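Local coordinates for protein PKS (Streptomyces albus, PDB 4OQJ) that probably catalyses the carbon-carbon bond-forming condensation of polyketide chain extension as a ketosynthase of an "AT-less" type I polyketide synthase in oxazolomycin biosynthesis, at residues G139-L144 / I165-D170. Residues are numbered along the deposited sequence; the frame is centred on the assembly and turned at random.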
loop_
_atom_site.group_PDB
_atom_site.type_symbol
_atom_site.label_atom_id
_atom_site.label_comp_id
_atom_site.label_asym_id
_atom_site.label_seq_id
_atom_site.Cartn_x
_atom_site.Cartn_y
_atom_site.Cartn_z
ATOM N N GLY A 139 -2.246 -14.121 1.284
ATOM C CA GLY A 139 -1.060 -14.846 1.688
ATOM C C GLY A 139 -0.382 -15.511 0.521
ATOM O O GLY A 139 -0.800 -15.362 -0.616
ATOM N N LEU A 140 0.701 -16.213 0.824
ATOM C CA LEU A 140 1.436 -16.989 -0.152
ATOM C C LEU A 140 0.469 -17.800 -1.002
ATOM O O LEU A 140 -0.386 -18.491 -0.458
ATOM C CB LEU A 140 2.417 -17.924 0.556
ATOM C CG LEU A 140 3.172 -18.908 -0.334
ATOM C CD1 LEU A 140 4.153 -18.175 -1.269
ATOM C CD2 LEU A 140 3.913 -19.922 0.537
ATOM N N ASN A 141 0.595 -17.721 -2.322
ATOM C CA ASN A 141 -0.347 -18.433 -3.183
ATOM C C ASN A 141 0.118 -19.871 -3.383
ATOM O O ASN A 141 0.815 -20.186 -4.340
ATOM C CB ASN A 141 -0.517 -17.728 -4.531
ATOM C CG ASN A 141 -1.677 -18.283 -5.323
ATOM O OD1 ASN A 141 -2.259 -19.303 -4.950
ATOM N ND2 ASN A 141 -2.025 -17.624 -6.415
ATOM N N THR A 142 -0.258 -20.748 -2.459
ATOM C CA THR A 142 0.122 -22.148 -2.569
ATOM C C THR A 142 -0.771 -22.869 -3.588
ATOM O O THR A 142 -0.445 -23.964 -4.025
ATOM C CB THR A 142 0.056 -22.865 -1.197
ATOM O OG1 THR A 142 -1.181 -22.556 -0.538
ATOM C CG2 THR A 142 1.236 -22.411 -0.297
ATOM N N TYR A 143 -1.894 -22.256 -3.961
ATOM C CA TYR A 143 -2.761 -22.807 -5.022
ATOM C C TYR A 143 -2.031 -22.814 -6.359
ATOM O O TYR A 143 -2.080 -23.782 -7.103
ATOM C CB TYR A 143 -4.042 -21.986 -5.130
ATOM C CG TYR A 143 -5.157 -22.579 -5.964
ATOM C CD1 TYR A 143 -5.939 -23.620 -5.481
ATOM C CD2 TYR A 143 -5.470 -22.055 -7.209
ATOM C CE1 TYR A 143 -6.982 -24.132 -6.226
ATOM C CE2 TYR A 143 -6.513 -22.558 -7.955
ATOM C CZ TYR A 143 -7.267 -23.596 -7.460
ATOM O OH TYR A 143 -8.319 -24.092 -8.211
ATOM N N LEU A 144 -1.339 -21.716 -6.644
ATOM C CA LEU A 144 -0.547 -21.587 -7.849
ATOM C C LEU A 144 0.641 -22.544 -7.817
ATOM O O LEU A 144 0.930 -23.231 -8.792
ATOM C CB LEU A 144 -0.070 -20.140 -8.005
ATOM C CG LEU A 144 0.935 -19.843 -9.116
ATOM C CD1 LEU A 144 0.324 -20.080 -10.481
ATOM C CD2 LEU A 144 1.434 -18.415 -8.988
ATOM N N ILE A 165 -2.877 -13.330 -14.137
ATOM C CA ILE A 165 -3.882 -12.336 -13.729
ATOM C C ILE A 165 -4.947 -12.952 -12.833
ATOM O O ILE A 165 -5.721 -12.213 -12.233
ATOM C CB ILE A 165 -4.573 -11.633 -14.937
ATOM C CG1 ILE A 165 -5.393 -12.621 -15.768
ATOM C CG2 ILE A 165 -3.530 -10.919 -15.779
ATOM C CD1 ILE A 165 -6.057 -11.992 -16.982
ATOM N N THR A 166 -4.968 -14.285 -12.702
ATOM C CA THR A 166 -5.901 -14.918 -11.768
ATOM C C THR A 166 -5.234 -15.350 -10.462
ATOM O O THR A 166 -5.910 -15.847 -9.565
ATOM C CB THR A 166 -6.604 -16.158 -12.383
ATOM O OG1 THR A 166 -5.635 -17.093 -12.863
ATOM C CG2 THR A 166 -7.523 -15.745 -13.539
ATOM N N ASN A 167 -3.924 -15.130 -10.333
ATOM C CA ASN A 167 -3.197 -15.645 -9.173
ATOM C C ASN A 167 -2.173 -14.730 -8.519
ATOM O O ASN A 167 -1.827 -14.939 -7.352
ATOM C CB ASN A 167 -2.493 -16.945 -9.555
ATOM C CG ASN A 167 -3.434 -18.121 -9.521
ATOM O OD1 ASN A 167 -3.663 -18.709 -8.466
ATOM N ND2 ASN A 167 -4.015 -18.449 -10.671
ATOM N N ASP A 168 -1.665 -13.738 -9.236
ATOM C CA ASP A 168 -0.635 -12.906 -8.627
ATOM C C ASP A 168 -1.274 -11.976 -7.580
ATOM O O ASP A 168 -2.455 -11.611 -7.680
ATOM C CB ASP A 168 0.129 -12.132 -9.697
ATOM C CG ASP A 168 1.565 -11.834 -9.280
ATOM O OD1 ASP A 168 2.027 -12.427 -8.279
ATOM O OD2 ASP A 168 2.233 -11.033 -9.962
ATOM N N LYS A 169 -0.506 -11.632 -6.552
ATOM C CA LYS A 169 -1.015 -10.843 -5.416
ATOM C C LYS A 169 -1.648 -9.528 -5.857
ATOM O O LYS A 169 -2.605 -9.051 -5.243
ATOM C CB LYS A 169 0.121 -10.540 -4.429
ATOM C CG LYS A 169 0.763 -11.773 -3.835
ATOM C CD LYS A 169 0.778 -11.730 -2.310
ATOM C CE LYS A 169 1.406 -12.989 -1.755
ATOM N NZ LYS A 169 1.607 -12.908 -0.291
ATOM N N ASP A 170 -1.086 -8.959 -6.918
ATOM C CA ASP A 170 -1.495 -7.665 -7.466
ATOM C C ASP A 170 -2.967 -7.571 -7.775
ATOM O O ASP A 170 -3.491 -6.465 -7.893
ATOM C CB ASP A 170 -0.769 -7.356 -8.778
ATOM C CG ASP A 170 0.715 -7.409 -8.658
ATOM O OD1 ASP A 170 1.230 -8.450 -8.203
ATOM O OD2 ASP A 170 1.379 -6.404 -9.033
#
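G139 meets the side chain of K169, which bends at chi2 and then runs out straight to its amine: NZ lies 3.4 Å from G139 C, and CE comes equally near to G139 O. The lysine end thus lies against the G139 backbone, whose O also accepts from Q106 NE2. The ammonium group hydrogen-bonds to V138 O and forms salt bridges with D168 and D170 of the second subunit, so a long, flexible lysine suits a place where strand end and dimer interface meet. At L140 the backbone N is 3.6 Å from the same NZ, while CB is set away from the lysine segment and the side chain packs on D168 of the second subunit. N141 carries most of the polar contact. Its CG is anti to the backbone N (chi1 -169°), and from there the amide works in two directions. OD1 accepts from L144 N (3.1 Å), the donor standing above the carbonyl plane; this is the N-cap of helix 142-147, which follows strand 132-138 in the thiolase-type fold of the ketosynthase. ND2 donates twice to N167: to OD1 at 2.8 Å, in the carbonyl plane and on a lone pair, and to the backbone O at 2.9 Å, with a more bent N-H...O angle of 141°. The two amide planes are nearly coplanar, 21° apart. Asparagine suits the place because one flat group offers both a capping acceptor and a two-hydrogen donor, tying this helix start to N167 of helix 157-167. Y143 suits a double task: its ring edge borders N167 OD1, CD2 being 4.0 Å away, while its OH reaches E101 O and A706 N. L144, whose backbone N feeds the cap, lays its aliphatic CB beside that same oxygen; N167 ND2 donates to L102 O and M163 O.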